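Local structure of acetyl transferase (Salmonella typhimurium, 1S7K) at residues I75-N88 / I99-M113. The protein probably transfers an acetyl group from acetyl-coenzyme A to the N-terminal amino group of ribosomal protein L7/L12. Sequence-based numbering, arbitrary orientation.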
loop_
_atom_site.group_PDB
_atom_site.type_symbol
_atom_site.label_atom_id
_atom_site.label_comp_id
_atom_site.label_asym_id
_atom_site.label_seq_id
_atom_site.Cartn_x
_atom_site.Cartn_y
_atom_site.Cartn_z
ATOM N N ILE A 75 -19.066 -14.372 3.437
ATOM C CA ILE A 75 -19.988 -14.113 4.556
ATOM C C ILE A 75 -21.279 -14.877 4.270
ATOM O O ILE A 75 -21.891 -14.644 3.224
ATOM C CB ILE A 75 -20.366 -12.603 4.633
ATOM C CG1 ILE A 75 -19.159 -11.709 5.000
ATOM C CG2 ILE A 75 -21.446 -12.357 5.742
ATOM C CD1 ILE A 75 -19.499 -10.208 4.597
ATOM N N PHE A 76 -21.687 -15.743 5.205
ATOM C CA PHE A 76 -22.916 -16.531 5.104
ATOM C C PHE A 76 -23.834 -16.141 6.231
ATOM O O PHE A 76 -23.418 -16.040 7.378
ATOM C CB PHE A 76 -22.648 -18.023 5.193
ATOM C CG PHE A 76 -22.068 -18.580 3.957
ATOM C CD1 PHE A 76 -20.678 -18.619 3.765
ATOM C CD2 PHE A 76 -22.907 -19.044 2.956
ATOM C CE1 PHE A 76 -20.148 -19.110 2.583
ATOM C CE2 PHE A 76 -22.390 -19.539 1.773
ATOM C CZ PHE A 76 -21.000 -19.573 1.589
ATOM N N CYS A 77 -25.083 -15.906 5.879
ATOM C CA CYS A 77 -26.068 -15.494 6.872
ATOM C C CYS A 77 -27.152 -16.568 6.798
ATOM O O CYS A 77 -27.765 -16.710 5.750
ATOM C CB CYS A 77 -26.601 -14.114 6.467
ATOM S SG CYS A 77 -28.108 -13.534 7.383
ATOM N N GLN A 78 -27.393 -17.288 7.901
ATOM C CA GLN A 78 -28.369 -18.388 7.922
ATOM C C GLN A 78 -28.121 -19.340 6.729
ATOM O O GLN A 78 -29.076 -19.796 6.076
ATOM C CB GLN A 78 -29.796 -17.864 7.849
ATOM C CG GLN A 78 -30.152 -16.849 8.955
ATOM C CD GLN A 78 -31.655 -16.759 9.202
ATOM O OE1 GLN A 78 -32.130 -15.928 9.969
ATOM N NE2 GLN A 78 -32.411 -17.650 8.549
ATOM N N ASN A 79 -26.844 -19.601 6.449
ATOM C CA ASN A 79 -26.386 -20.494 5.369
ATOM C C ASN A 79 -26.507 -20.034 3.913
ATOM O O ASN A 79 -26.216 -20.796 2.994
ATOM C CB ASN A 79 -27.045 -21.880 5.512
ATOM C CG ASN A 79 -26.541 -22.615 6.730
ATOM O OD1 ASN A 79 -25.343 -22.694 6.933
ATOM N ND2 ASN A 79 -27.462 -23.129 7.562
ATOM N N GLU A 80 -26.887 -18.787 3.704
ATOM C CA GLU A 80 -27.012 -18.226 2.366
ATOM C C GLU A 80 -25.799 -17.328 2.124
ATOM O O GLU A 80 -25.421 -16.572 2.998
ATOM C CB GLU A 80 -28.263 -17.374 2.289
ATOM C CG GLU A 80 -28.659 -17.079 0.885
ATOM C CD GLU A 80 -29.850 -16.186 0.798
ATOM O OE1 GLU A 80 -30.694 -16.170 1.735
ATOM O OE2 GLU A 80 -29.954 -15.500 -0.240
ATOM N N MET A 81 -25.191 -17.396 0.953
ATOM C CA MET A 81 -24.035 -16.511 0.743
ATOM C C MET A 81 -24.520 -15.049 0.683
ATOM O O MET A 81 -25.473 -14.715 -0.029
ATOM C CB MET A 81 -23.316 -16.944 -0.535
ATOM C CG MET A 81 -21.823 -16.640 -0.569
ATOM S SD MET A 81 -21.262 -16.772 -2.317
ATOM C CE MET A 81 -22.158 -15.566 -2.830
ATOM N N ALA A 82 -23.891 -14.141 1.440
ATOM C CA ALA A 82 -24.357 -12.760 1.460
ATOM C C ALA A 82 -23.366 -11.700 1.001
ATOM O O ALA A 82 -23.758 -10.576 0.769
ATOM C CB ALA A 82 -24.855 -12.380 2.878
ATOM N N GLY A 83 -22.088 -12.049 0.935
ATOM C CA GLY A 83 -21.115 -11.072 0.452
ATOM C C GLY A 83 -19.714 -11.554 0.675
ATOM O O GLY A 83 -19.512 -12.711 0.974
ATOM N N VAL A 84 -18.734 -10.663 0.513
ATOM C CA VAL A 84 -17.325 -11.009 0.655
ATOM C C VAL A 84 -16.639 -10.080 1.689
ATOM O O VAL A 84 -16.965 -8.915 1.748
ATOM C CB VAL A 84 -16.560 -10.801 -0.671
ATOM C CG1 VAL A 84 -15.069 -10.919 -0.404
ATOM C CG2 VAL A 84 -16.970 -11.892 -1.736
ATOM N N LEU A 85 -15.774 -10.630 2.533
ATOM C CA LEU A 85 -14.992 -9.837 3.492
ATOM C C LEU A 85 -13.522 -10.237 3.215
ATOM O O LEU A 85 -13.135 -11.444 3.353
ATOM C CB LEU A 85 -15.375 -10.179 4.927
ATOM C CG LEU A 85 -14.604 -9.423 6.000
ATOM C CD1 LEU A 85 -14.582 -7.958 5.680
ATOM C CD2 LEU A 85 -15.245 -9.658 7.379
ATOM N N SER A 86 -12.720 -9.248 2.788
ATOM C CA SER A 86 -11.322 -9.501 2.396
ATOM C C SER A 86 -10.267 -8.689 3.093
ATOM O O SER A 86 -10.566 -7.626 3.626
ATOM C CB SER A 86 -11.134 -9.220 0.894
ATOM O OG SER A 86 -11.987 -10.031 0.087
ATOM N N PHE A 87 -9.040 -9.203 3.098
ATOM C CA PHE A 87 -7.895 -8.453 3.546
ATOM C C PHE A 87 -7.301 -8.320 2.106
ATOM O O PHE A 87 -6.751 -9.294 1.551
ATOM C CB PHE A 87 -6.977 -9.284 4.455
ATOM C CG PHE A 87 -7.425 -9.367 5.880
ATOM C CD1 PHE A 87 -7.022 -10.436 6.695
ATOM C CD2 PHE A 87 -8.222 -8.386 6.430
ATOM C CE1 PHE A 87 -7.430 -10.521 8.035
ATOM C CE2 PHE A 87 -8.630 -8.457 7.771
ATOM C CZ PHE A 87 -8.239 -9.536 8.579
ATOM N N ASN A 88 -7.509 -7.152 1.487
ATOM C CA ASN A 88 -7.056 -6.961 0.119
ATOM C C ASN A 88 -5.582 -7.260 -0.022
ATOM O O ASN A 88 -5.152 -7.767 -1.075
ATOM C CB ASN A 88 -7.321 -5.560 -0.364
ATOM C CG ASN A 88 -8.798 -5.255 -0.444
ATOM O OD1 ASN A 88 -9.597 -6.126 -0.776
ATOM N ND2 ASN A 88 -9.167 -4.000 -0.160
ATOM N N ILE A 99 -8.454 -3.832 4.731
ATOM C CA ILE A 99 -9.758 -4.483 4.610
ATOM C C ILE A 99 -10.610 -4.077 3.379
ATOM O O ILE A 99 -10.732 -2.895 3.052
ATOM C CB ILE A 99 -10.602 -4.172 5.902
ATOM C CG1 ILE A 99 -10.000 -4.870 7.132
ATOM C CG2 ILE A 99 -12.062 -4.584 5.668
ATOM C CD1 ILE A 99 -10.261 -4.182 8.495
ATOM N N GLY A 100 -11.274 -5.033 2.750
ATOM C CA GLY A 100 -12.162 -4.667 1.621
ATOM C C GLY A 100 -13.427 -5.503 1.826
ATOM O O GLY A 100 -13.324 -6.506 2.461
ATOM N N TYR A 101 -14.610 -5.058 1.403
ATOM C CA TYR A 101 -15.809 -5.897 1.591
ATOM C C TYR A 101 -16.895 -5.445 0.645
ATOM O O TYR A 101 -16.842 -4.328 0.102
ATOM C CB TYR A 101 -16.398 -5.760 3.020
ATOM C CG TYR A 101 -17.344 -4.542 3.193
ATOM C CD1 TYR A 101 -18.741 -4.686 3.207
ATOM C CD2 TYR A 101 -16.833 -3.270 3.347
ATOM C CE1 TYR A 101 -19.613 -3.554 3.382
ATOM C CE2 TYR A 101 -17.686 -2.132 3.523
ATOM C CZ TYR A 101 -19.078 -2.278 3.531
ATOM O OH TYR A 101 -19.870 -1.114 3.649
ATOM N N TRP A 102 -17.857 -6.342 0.427
ATOM C CA TRP A 102 -19.043 -5.994 -0.328
ATOM C C TRP A 102 -20.142 -6.969 0.019
ATOM O O TRP A 102 -19.900 -8.166 0.201
ATOM C CB TRP A 102 -18.776 -5.884 -1.832
ATOM C CG TRP A 102 -18.447 -7.063 -2.540
ATOM C CD1 TRP A 102 -17.198 -7.563 -2.787
ATOM C CD2 TRP A 102 -19.387 -7.960 -3.158
ATOM N NE1 TRP A 102 -17.308 -8.755 -3.537
ATOM C CE2 TRP A 102 -18.641 -9.005 -3.767
ATOM C CE3 TRP A 102 -20.790 -7.983 -3.251
ATOM C CZ2 TRP A 102 -19.265 -10.073 -4.471
ATOM C CZ3 TRP A 102 -21.408 -9.053 -3.954
ATOM C CH2 TRP A 102 -20.647 -10.068 -4.545
ATOM N N LEU A 103 -21.350 -6.427 0.095
ATOM C CA LEU A 103 -22.536 -7.178 0.479
ATOM C C LEU A 103 -23.603 -7.151 -0.598
ATOM O O LEU A 103 -23.814 -6.104 -1.246
ATOM C CB LEU A 103 -23.169 -6.536 1.731
ATOM C CG LEU A 103 -22.423 -6.749 3.030
ATOM C CD1 LEU A 103 -22.987 -5.909 4.171
ATOM C CD2 LEU A 103 -22.513 -8.223 3.361
ATOM N N ASP A 104 -24.277 -8.286 -0.762
ATOM C CA ASP A 104 -25.401 -8.373 -1.691
ATOM C C ASP A 104 -26.426 -7.352 -1.244
ATOM O O ASP A 104 -26.547 -7.043 -0.056
ATOM C CB ASP A 104 -26.079 -9.721 -1.635
ATOM C CG ASP A 104 -27.449 -9.668 -2.286
ATOM O OD1 ASP A 104 -27.463 -9.585 -3.536
ATOM O OD2 ASP A 104 -28.475 -9.684 -1.546
ATOM N N GLU A 105 -27.202 -6.859 -2.205
ATOM C CA GLU A 105 -28.189 -5.822 -1.924
ATOM C C GLU A 105 -29.182 -6.083 -0.801
ATOM O O GLU A 105 -29.598 -5.163 -0.107
ATOM C CB GLU A 105 -28.967 -5.470 -3.215
ATOM C CG GLU A 105 -29.872 -6.571 -3.764
ATOM C CD GLU A 105 -30.239 -6.328 -5.238
ATOM O OE1 GLU A 105 -31.073 -7.054 -5.818
ATOM O OE2 GLU A 105 -29.674 -5.401 -5.827
ATOM N N SER A 106 -29.583 -7.325 -0.602
ATOM C CA SER A 106 -30.584 -7.623 0.451
ATOM C C SER A 106 -29.956 -7.813 1.844
ATOM O O SER A 106 -30.671 -8.112 2.838
ATOM C CB SER A 106 -31.364 -8.901 0.083
ATOM O OG SER A 106 -30.469 -9.984 -0.060
ATOM N N PHE A 107 -28.640 -7.642 1.923
ATOM C CA PHE A 107 -27.933 -7.804 3.218
ATOM C C PHE A 107 -27.148 -6.578 3.681
ATOM O O PHE A 107 -26.198 -6.691 4.498
ATOM C CB PHE A 107 -26.961 -8.969 3.164
ATOM C CG PHE A 107 -27.623 -10.305 2.908
ATOM C CD1 PHE A 107 -27.781 -10.776 1.624
ATOM C CD2 PHE A 107 -28.050 -11.089 3.970
ATOM C CE1 PHE A 107 -28.356 -12.042 1.384
ATOM C CE2 PHE A 107 -28.628 -12.347 3.741
ATOM C CZ PHE A 107 -28.777 -12.820 2.453
ATOM N N GLN A 108 -27.545 -5.421 3.181
ATOM C CA GLN A 108 -26.910 -4.177 3.560
ATOM C C GLN A 108 -27.643 -3.478 4.704
ATOM O O GLN A 108 -28.858 -3.707 4.941
ATOM C CB GLN A 108 -26.866 -3.244 2.345
ATOM C CG GLN A 108 -26.047 -3.820 1.184
ATOM C CD GLN A 108 -26.073 -2.895 -0.032
ATOM O OE1 GLN A 108 -26.670 -1.835 0.025
ATOM N NE2 GLN A 108 -25.427 -3.284 -1.110
ATOM N N GLY A 109 -26.906 -2.606 5.393
ATOM C CA GLY A 109 -27.416 -1.822 6.508
ATOM C C GLY A 109 -27.861 -2.616 7.728
ATOM O O GLY A 109 -28.584 -2.085 8.554
ATOM N N GLN A 110 -27.477 -3.891 7.829
ATOM C CA GLN A 110 -27.881 -4.725 8.950
ATOM C C GLN A 110 -26.754 -5.119 9.921
ATOM O O GLN A 110 -26.926 -6.072 10.698
ATOM C CB GLN A 110 -28.545 -5.989 8.416
ATOM C CG GLN A 110 -29.779 -5.623 7.576
ATOM C CD GLN A 110 -30.110 -6.736 6.564
ATOM O OE1 GLN A 110 -30.319 -7.881 6.933
ATOM N NE2 GLN A 110 -30.112 -6.397 5.315
ATOM N N GLY A 111 -25.607 -4.421 9.864
ATOM C CA GLY A 111 -24.494 -4.751 10.773
ATOM C C GLY A 111 -23.803 -6.095 10.545
ATOM O O GLY A 111 -22.984 -6.560 11.402
ATOM N N ILE A 112 -24.107 -6.742 9.425
ATOM C CA ILE A 112 -23.517 -8.056 9.112
ATOM C C ILE A 112 -22.002 -7.859 8.906
ATOM O O ILE A 112 -21.190 -8.690 9.350
ATOM C CB ILE A 112 -24.124 -8.642 7.812
ATOM C CG1 ILE A 112 -25.609 -8.993 8.069
ATOM C CG2 ILE A 112 -23.335 -9.864 7.373
ATOM C CD1 ILE A 112 -26.443 -9.496 6.755
ATOM N N MET A 113 -21.629 -6.778 8.200
ATOM C CA MET A 113 -20.183 -6.505 7.986
ATOM C C MET A 113 -19.584 -6.113 9.324
ATOM O O MET A 113 -18.525 -6.607 9.687
ATOM C CB MET A 113 -19.999 -5.411 6.929
ATOM C CG MET A 113 -18.586 -4.919 6.710
ATOM S SD MET A 113 -17.377 -6.198 6.500
ATOM C CE MET A 113 -17.951 -7.067 5.413
#
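Val84 and Trp102 pair across an antiparallel beta hairpin at the centre of the acetyltransferase sheet, where strand 80-91 runs against strand 96-103 before the chain turns into helix 112-127. Val84 N bonds to Trp102 O (2.8 Å) and Trp102 N returns to Val84 O. Gly83, having no side chain, brings its CA within 3.2 Å of Trp102 O and pairs closely with Leu103. The Trp102 indole, tucked over its own backbone (chi1 67°), brings NE1 within 3.6 Å of Val84 CB, and Leu27 of helix 24-33 packs against both.

On the other face, Met113, kinked on both sides of CG, lays SD 3.4 Å from Leu85 CD1, while its CE reaches Ile75 CD1 (3.6 Å). Ile75 CG2 also meets Ile112 CG2, seating the helix start on the sheet.

Just past strand 96-103, Asp104 N bonds almost straight to Ala82 O (172°). Ala82 CB sits over the Phe107 ring, a CH-pi contact that small alanine permits, with Cys77 SG at the ring edge. Asp104 OD2 accepts from Ser106 N, making an Asx turn, and from its OG. Tyr101, Leu103, Ile112, Met113 and positive-phi Gly109 and Gly111 place this strand-loop-helix unit in the GNAT coenzyme A site, empty in this chain.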